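Local coordinates for protein MB2760 (Mycobacterium tuberculosis, PDB 2BNG) that hydrolyses in vitro long or bulky lipophilic epoxides, such as epoxystearic acid and cholesterol 5,6-oxide, to diols, its physiological substrates being still unidentified, at residues E22-A27 with A38-D43; V45-N48 with S52-R55; T89-A94 with W120-D125. One frame throughout, in Å; residues are numbered along the deposited sequence.

Contact 3 is the buried, charged centre of the domain, an Asp-Arg-Asp network between strands 86-97 and 116-123, which do not pair with each other because strand 100-113 runs between them. Contact 1 is also buried but wholly apolar, with helix 13-30 meeting the end of helix 33-39. Contact 2 lies at the surface, where the outer hairpin combines backbone pairing with a salt bridge and small polar bonds. Contacts 2 and 3 belong to the same sheet, since strands 44-48 and 116-123 are neighbours in it. Trp120 ties the three together: Phe24 of contact 1 meets its ring edge-to-face and Tyr46 of contact 2 stacks on it.

Contact 1: residues E22-A27 with A38-D43; sequences EAFLNA and AALGDD
Phe24, on helix 13-30, reaches across to Ala39 and Leu40 and provides about half of the small surface, 126 Å² in all, that the two segments bury. Its CG stands anti to the backbone N (chi1 166°), which sends the ring away from its own helix toward the point where helix 33-39 ends. There the ring meets two apolar groups. The methyl of Ala39 sits against the root of the side chain, with CB 3.9 Å from CD1 of Phe24 and almost as near to the Phe24 CB. Leu40 takes the outer part of the ring: its CD2 lies 3.7 Å from Phe24 CE1. The same methyl is 4.1 Å from the centroid of the Phe24 ring and 29° off the ring normal, an off-centre CH-pi contact. Leu40 is the first residue to leave helical geometry, and although its CB does not point at helix 13-30, the CD2 methyl at the end of the side chain reaches the Phe24 ring. The contacts between the two segments are all apolar. Phe24 also packs on Val36, while backbone bonds from Ala39 and Gly41 to Ile117 tie the turn to strand 116-123. The side chain of Phe24 is about 7 Å from that of the active-site Asp122. This arrangement belongs to the helical layer that closes over the curved sheet of the NTF2-like, limonene-epoxide-hydrolase fold.

Contact 2: residues V45-N48 with S52-R55; sequences VYEN and SRIR
Tyr46 and Ile54 form one of the two hydrogen-bonded pairs of this antiparallel hairpin, with Tyr46 N to Ile54 O at 2.8 Å and Ile54 N to Tyr46 O at 2.9 Å. In the other, nearer the turn, Ser52 N donates to Asn48 O, whereas the bond from Asn48 N to Ser52 O is weak. The salt bridge lies on the face of Val45 and Glu47. Arg53 runs extended (chi1 -178°) and bends at chi3 (-71°), laying NE (2.6 Å) and NH2 (2.7 Å) side-on against one oxygen, Glu47 OE2, in the guanidinium plane. Glu47 OE2 offers its anti lone pair to NE, while NH2 comes from above the carboxylate plane, the two planes being 58° apart. On the other face, Asn48 ND2 donates to Ser52 OG at 3.0 Å and to Tyr46 OH at 3.1 Å. A water bridges Tyr46 O and Ser52 OG over one face of the tyrosine ring. Apolar contact is slight, Tyr46 CD2 being 4.5 Å from Ile54 CB; Val45 CG1 lies over one face of the Arg55 guanidinium. Strand 44-48 also pairs with strand 116-123, Glu47 OE1 salt-bridges Arg121, Asn48 touches Asp122, the probable proton acceptor, and helix 57-65 packs on Tyr46 and Ile54.

Contact 3: residues T89-A94 with W120-D125; sequences TERTDA and WRDYFD
Arg91 and Asp122 meet end-on across the interior, each terminal nitrogen taking its own carboxylate oxygen: NH1 of Arg91 to OD1 of Asp122 and NH2 of Arg91 to OD2 of Asp122, both 2.8 Å. The NH2 bond is the straighter, at 164°, and OD2 lies in the plane of the guanidinium. The carboxylate is nevertheless turned by 54° against that plane, so OD2 is approached from above its own plane. The adjoining NE/NH2 edge holds Asp93 of the same strand, side-on, with NE of Arg91 to OD2 of Asp93 at 3.1 Å and NH2 of Arg91 to OD1 of Asp93 at 2.9 Å, so NH2 serves both acids. The bend of the arginine at chi3 (-69°) turns adjoining edges of its flat end to the two acids. Trp120 NE1 adds a weak bond to Asp122 OD2 at 3.0 Å. This compact knot is buried, and Val106 on the intervening strand 100-113 touches both aspartates. Outside it the two segments hardly meet. The partly exposed Thr92 bonds to His78, and Arg121 and Tyr123 bond to Glu90 of the second subunit. Asp93 and Asp122 are the probable proton donor and acceptor of the active site. Four bonds from one arginine hold both in place, with Asp93 OD1 4.6 Å from Asp122 OD2. The arrangement is consistent with the Asp-Arg-Asp triad of limonene-epoxide hydrolases, in which one acid activates water and the other protonates the epoxide oxygen.

Contact 1: residues E22-A27 with A38-D43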
# COMPACT_ATOMS: atom_id res chain seq x y z
N GLU C 22 -24.00 -22.90 -8.29
CA GLU C 22 -22.56 -22.84 -8.49
C GLU C 22 -21.81 -23.87 -7.65
O GLU C 22 -20.92 -24.57 -8.15
CB GLU C 22 -22.03 -21.45 -8.18
CG GLU C 22 -22.40 -20.42 -9.22
CD GLU C 22 -22.00 -19.01 -8.80
OE1 GLU C 22 -21.99 -18.72 -7.58
OE2 GLU C 22 -21.69 -18.19 -9.70
N ALA C 23 -22.16 -23.96 -6.37
CA ALA C 23 -21.56 -24.97 -5.48
C ALA C 23 -21.80 -26.38 -6.04
O ALA C 23 -20.88 -27.21 -6.09
CB ALA C 23 -22.07 -24.84 -4.06
N PHE C 24 -23.02 -26.64 -6.52
CA PHE C 24 -23.31 -27.95 -7.06
C PHE C 24 -22.47 -28.31 -8.31
O PHE C 24 -21.91 -29.39 -8.39
CB PHE C 24 -24.81 -28.11 -7.32
CG PHE C 24 -25.13 -29.30 -8.17
CD1 PHE C 24 -24.98 -30.58 -7.66
CD2 PHE C 24 -25.55 -29.12 -9.49
CE1 PHE C 24 -25.25 -31.68 -8.45
CE2 PHE C 24 -25.84 -30.20 -10.30
CZ PHE C 24 -25.69 -31.51 -9.78
N LEU C 25 -22.40 -27.40 -9.27
CA LEU C 25 -21.64 -27.63 -10.50
C LEU C 25 -20.12 -27.75 -10.27
O LEU C 25 -19.48 -28.62 -10.88
CB LEU C 25 -21.98 -26.58 -11.56
CG LEU C 25 -23.43 -26.68 -12.06
CD1 LEU C 25 -23.82 -25.40 -12.81
CD2 LEU C 25 -23.68 -27.92 -12.93
N ASN C 26 -19.56 -26.94 -9.37
CA ASN C 26 -18.17 -27.14 -8.98
C ASN C 26 -18.00 -28.49 -8.30
O ASN C 26 -17.02 -29.19 -8.55
CB ASN C 26 -17.63 -26.00 -8.10
CG ASN C 26 -17.46 -24.68 -8.89
OD1 ASN C 26 -16.91 -24.66 -10.00
ND2 ASN C 26 -17.93 -23.59 -8.31
N ALA C 27 -18.97 -28.89 -7.50
CA ALA C 27 -18.90 -30.17 -6.81
C ALA C 27 -18.83 -31.35 -7.77
O ALA C 27 -18.08 -32.29 -7.53
CB ALA C 27 -20.07 -30.33 -5.83
N ALA C 38 -25.67 -33.53 -0.60
CA ALA C 38 -26.34 -32.48 0.15
C ALA C 38 -27.11 -31.51 -0.76
O ALA C 38 -28.14 -30.97 -0.34
CB ALA C 38 -25.33 -31.72 0.99
N ALA C 39 -26.64 -31.32 -2.00
CA ALA C 39 -27.21 -30.30 -2.90
C ALA C 39 -28.53 -30.73 -3.54
O ALA C 39 -29.33 -29.87 -3.92
CB ALA C 39 -26.20 -29.92 -3.98
N LEU C 40 -28.78 -32.03 -3.66
CA LEU C 40 -29.91 -32.49 -4.48
C LEU C 40 -31.11 -32.86 -3.63
O LEU C 40 -31.01 -33.70 -2.75
CB LEU C 40 -29.52 -33.66 -5.39
CG LEU C 40 -28.39 -33.44 -6.40
CD1 LEU C 40 -28.09 -34.73 -7.18
CD2 LEU C 40 -28.69 -32.28 -7.36
N GLY C 41 -32.24 -32.22 -3.89
CA GLY C 41 -33.46 -32.50 -3.17
C GLY C 41 -33.96 -33.92 -3.41
O GLY C 41 -33.76 -34.49 -4.49
N ASP C 42 -34.63 -34.48 -2.41
CA ASP C 42 -35.22 -35.82 -2.50
C ASP C 42 -36.12 -36.04 -3.72
O ASP C 42 -36.09 -37.11 -4.31
CB ASP C 42 -35.95 -36.18 -1.22
CG ASP C 42 -35.00 -36.57 -0.09
OD1 ASP C 42 -35.46 -36.69 1.07
OD2 ASP C 42 -33.79 -36.75 -0.35
N ASP C 43 -36.88 -35.03 -4.11
CA ASP C 43 -37.73 -35.13 -5.29
C ASP C 43 -37.20 -34.43 -6.54
O ASP C 43 -37.97 -34.01 -7.40
CB ASP C 43 -39.12 -34.65 -4.96
CG ASP C 43 -39.86 -35.63 -4.09
OD1 ASP C 43 -41.07 -35.73 -4.25
OD2 ASP C 43 -39.25 -36.33 -3.25

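Contact 2: residues V45-N48 with S52-R55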
# COMPACT_ATOMS: atom_id res chain seq x y z
N VAL C 45 -36.13 -33.67 -10.10
CA VAL C 45 -36.23 -34.19 -11.46
C VAL C 45 -35.08 -33.67 -12.32
O VAL C 45 -34.83 -32.45 -12.40
CB VAL C 45 -37.69 -34.10 -12.14
CG1 VAL C 45 -38.79 -33.52 -11.20
CG2 VAL C 45 -37.66 -33.47 -13.52
N TYR C 46 -34.37 -34.63 -12.91
CA TYR C 46 -33.17 -34.37 -13.70
C TYR C 46 -33.34 -34.76 -15.18
O TYR C 46 -33.48 -35.95 -15.53
CB TYR C 46 -31.96 -35.09 -13.07
CG TYR C 46 -30.72 -35.14 -13.94
CD1 TYR C 46 -30.28 -34.02 -14.65
CD2 TYR C 46 -29.96 -36.31 -14.02
CE1 TYR C 46 -29.11 -34.06 -15.42
CE2 TYR C 46 -28.79 -36.38 -14.81
CZ TYR C 46 -28.38 -35.24 -15.51
OH TYR C 46 -27.26 -35.26 -16.28
N GLU C 47 -33.28 -33.74 -16.03
CA GLU C 47 -33.54 -33.90 -17.46
C GLU C 47 -32.35 -33.44 -18.27
O GLU C 47 -31.85 -32.33 -18.08
CB GLU C 47 -34.75 -33.07 -17.89
CG GLU C 47 -36.07 -33.61 -17.38
CD GLU C 47 -37.26 -32.63 -17.49
OE1 GLU C 47 -37.08 -31.41 -17.76
OE2 GLU C 47 -38.41 -33.11 -17.30
N ASN C 48 -31.89 -34.32 -19.15
CA ASN C 48 -31.15 -33.89 -20.31
C ASN C 48 -32.21 -33.80 -21.41
O ASN C 48 -32.74 -34.82 -21.84
CB ASN C 48 -30.06 -34.89 -20.64
CG ASN C 48 -28.99 -34.91 -19.59
OD1 ASN C 48 -28.28 -33.92 -19.42
ND2 ASN C 48 -28.87 -36.02 -18.87
N SER C 52 -33.13 -37.85 -21.51
CA SER C 52 -33.25 -38.61 -20.30
C SER C 52 -33.99 -37.82 -19.25
O SER C 52 -33.86 -36.58 -19.15
CB SER C 52 -31.87 -39.05 -19.78
OG SER C 52 -31.11 -37.98 -19.24
N ARG C 53 -34.78 -38.55 -18.48
CA ARG C 53 -35.36 -38.04 -17.26
C ARG C 53 -35.18 -39.02 -16.10
O ARG C 53 -35.48 -40.20 -16.22
CB ARG C 53 -36.83 -37.68 -17.42
CG ARG C 53 -37.33 -37.09 -16.12
CD ARG C 53 -38.78 -36.78 -16.09
NE ARG C 53 -39.03 -35.64 -16.93
CZ ARG C 53 -39.80 -35.73 -18.00
NH1 ARG C 53 -40.37 -36.90 -18.26
NH2 ARG C 53 -40.00 -34.69 -18.76
N ILE C 54 -34.67 -38.51 -14.99
CA ILE C 54 -34.52 -39.29 -13.77
C ILE C 54 -35.23 -38.54 -12.66
O ILE C 54 -35.15 -37.31 -12.58
CB ILE C 54 -33.02 -39.52 -13.40
CG1 ILE C 54 -32.38 -40.48 -14.40
CG2 ILE C 54 -32.88 -40.09 -12.00
CD1 ILE C 54 -30.89 -40.72 -14.15
N ARG C 55 -35.89 -39.31 -11.80
CA ARG C 55 -36.55 -38.78 -10.62
C ARG C 55 -35.94 -39.25 -9.32
O ARG C 55 -35.80 -40.44 -9.09
CB ARG C 55 -37.99 -39.20 -10.64
CG ARG C 55 -38.55 -38.93 -11.97
CD ARG C 55 -39.97 -39.09 -11.91
NE ARG C 55 -40.33 -38.21 -10.82
CZ ARG C 55 -41.05 -37.11 -10.97
NH1 ARG C 55 -41.55 -36.72 -12.11
NH2 ARG C 55 -41.29 -36.39 -9.93
O HOH W 1 -31.40 -37.20 -16.58

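Contact 3: residues T89-A94 with W120-D125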
# COMPACT_ATOMS: atom_id res chain seq x y z
N THR C 89 -28.38 -20.74 -16.58
CA THR C 89 -26.97 -20.97 -16.65
C THR C 89 -26.54 -21.10 -18.13
O THR C 89 -27.18 -21.79 -18.91
CB THR C 89 -26.79 -22.21 -15.73
OG1 THR C 89 -25.72 -22.09 -14.84
CG2 THR C 89 -26.59 -23.36 -16.33
N GLU C 90 -25.50 -20.35 -18.54
CA GLU C 90 -24.90 -20.51 -19.87
C GLU C 90 -23.51 -21.08 -19.65
O GLU C 90 -22.68 -20.44 -18.99
CB GLU C 90 -24.82 -19.17 -20.63
CG GLU C 90 -24.27 -19.31 -22.06
CD GLU C 90 -23.75 -17.99 -22.69
OE1 GLU C 90 -23.39 -17.03 -21.97
OE2 GLU C 90 -23.68 -17.92 -23.93
N ARG C 91 -23.27 -22.29 -20.14
CA ARG C 91 -22.04 -23.01 -19.82
C ARG C 91 -21.38 -23.65 -21.03
O ARG C 91 -21.97 -23.79 -22.11
CB ARG C 91 -22.26 -24.12 -18.76
CG ARG C 91 -23.51 -24.01 -17.94
CD ARG C 91 -23.50 -24.89 -16.72
NE ARG C 91 -23.58 -26.32 -16.98
CZ ARG C 91 -24.68 -27.07 -16.89
NH1 ARG C 91 -25.86 -26.53 -16.56
NH2 ARG C 91 -24.61 -28.40 -17.11
N THR C 92 -20.12 -24.02 -20.83
CA THR C 92 -19.44 -25.00 -21.65
C THR C 92 -19.15 -26.19 -20.72
O THR C 92 -18.60 -26.02 -19.64
CB THR C 92 -18.12 -24.45 -22.22
OG1 THR C 92 -18.39 -23.26 -22.98
CG2 THR C 92 -17.49 -25.46 -23.14
N ASP C 93 -19.57 -27.37 -21.14
CA ASP C 93 -19.31 -28.59 -20.38
C ASP C 93 -18.31 -29.44 -21.17
O ASP C 93 -18.15 -29.26 -22.37
CB ASP C 93 -20.61 -29.38 -20.16
CG ASP C 93 -21.50 -28.80 -19.04
OD1 ASP C 93 -22.34 -29.56 -18.51
OD2 ASP C 93 -21.38 -27.60 -18.68
N ALA C 94 -17.68 -30.38 -20.49
CA ALA C 94 -16.86 -31.38 -21.15
C ALA C 94 -17.04 -32.72 -20.46
O ALA C 94 -17.06 -32.78 -19.23
CB ALA C 94 -15.40 -30.96 -21.13
N TRP C 120 -33.27 -29.91 -12.27
CA TRP C 120 -32.01 -29.76 -12.99
C TRP C 120 -32.27 -30.18 -14.44
O TRP C 120 -32.48 -31.37 -14.75
CB TRP C 120 -30.92 -30.60 -12.35
CG TRP C 120 -29.63 -30.69 -13.11
CD1 TRP C 120 -29.18 -29.85 -14.08
CD2 TRP C 120 -28.60 -31.68 -12.92
NE1 TRP C 120 -27.93 -30.26 -14.52
CE2 TRP C 120 -27.56 -31.38 -13.83
CE3 TRP C 120 -28.46 -32.78 -12.06
CZ2 TRP C 120 -26.38 -32.14 -13.90
CZ3 TRP C 120 -27.28 -33.56 -12.15
CH2 TRP C 120 -26.27 -33.22 -13.06
N ARG C 121 -32.30 -29.18 -15.31
CA ARG C 121 -32.68 -29.36 -16.70
C ARG C 121 -31.59 -28.83 -17.63
O ARG C 121 -31.39 -27.62 -17.76
CB ARG C 121 -34.00 -28.64 -16.97
CG ARG C 121 -34.54 -28.98 -18.33
CD ARG C 121 -35.81 -28.21 -18.67
NE ARG C 121 -36.98 -28.69 -17.95
CZ ARG C 121 -37.92 -27.88 -17.46
NH1 ARG C 121 -37.81 -26.56 -17.60
NH2 ARG C 121 -38.95 -28.37 -16.80
N ASP C 122 -30.87 -29.75 -18.26
CA ASP C 122 -29.78 -29.32 -19.13
C ASP C 122 -30.20 -29.41 -20.59
O ASP C 122 -30.76 -30.43 -21.02
CB ASP C 122 -28.51 -30.14 -18.86
CG ASP C 122 -27.65 -29.57 -17.72
OD1 ASP C 122 -27.86 -28.42 -17.25
OD2 ASP C 122 -26.72 -30.27 -17.27
N TYR C 123 -29.94 -28.33 -21.32
CA TYR C 123 -30.22 -28.21 -22.74
C TYR C 123 -28.90 -28.23 -23.53
O TYR C 123 -27.94 -27.56 -23.16
CB TYR C 123 -30.86 -26.85 -23.03
CG TYR C 123 -32.28 -26.66 -22.54
CD1 TYR C 123 -32.54 -26.11 -21.28
CD2 TYR C 123 -33.38 -26.98 -23.37
CE1 TYR C 123 -33.85 -25.90 -20.85
CE2 TYR C 123 -34.69 -26.76 -22.95
CZ TYR C 123 -34.91 -26.23 -21.69
OH TYR C 123 -36.19 -26.03 -21.26
N PHE C 124 -28.89 -28.94 -24.65
CA PHE C 124 -27.74 -28.94 -25.56
C PHE C 124 -28.22 -29.37 -26.95
O PHE C 124 -29.37 -29.78 -27.11
CB PHE C 124 -26.64 -29.90 -25.07
CG PHE C 124 -27.15 -31.24 -24.68
CD1 PHE C 124 -27.44 -31.52 -23.36
CD2 PHE C 124 -27.36 -32.21 -25.64
CE1 PHE C 124 -27.92 -32.76 -22.99
CE2 PHE C 124 -27.84 -33.46 -25.29
CZ PHE C 124 -28.13 -33.74 -23.97
N ASP C 125 -27.32 -29.29 -27.94
CA ASP C 125 -27.62 -29.55 -29.36
C ASP C 125 -26.83 -30.78 -29.83
O ASP C 125 -25.62 -30.87 -29.59
CB ASP C 125 -27.27 -28.27 -30.13
CG ASP C 125 -27.15 -28.46 -31.63
OD1 ASP C 125 -27.88 -29.26 -32.25
OD2 ASP C 125 -26.32 -27.72 -32.23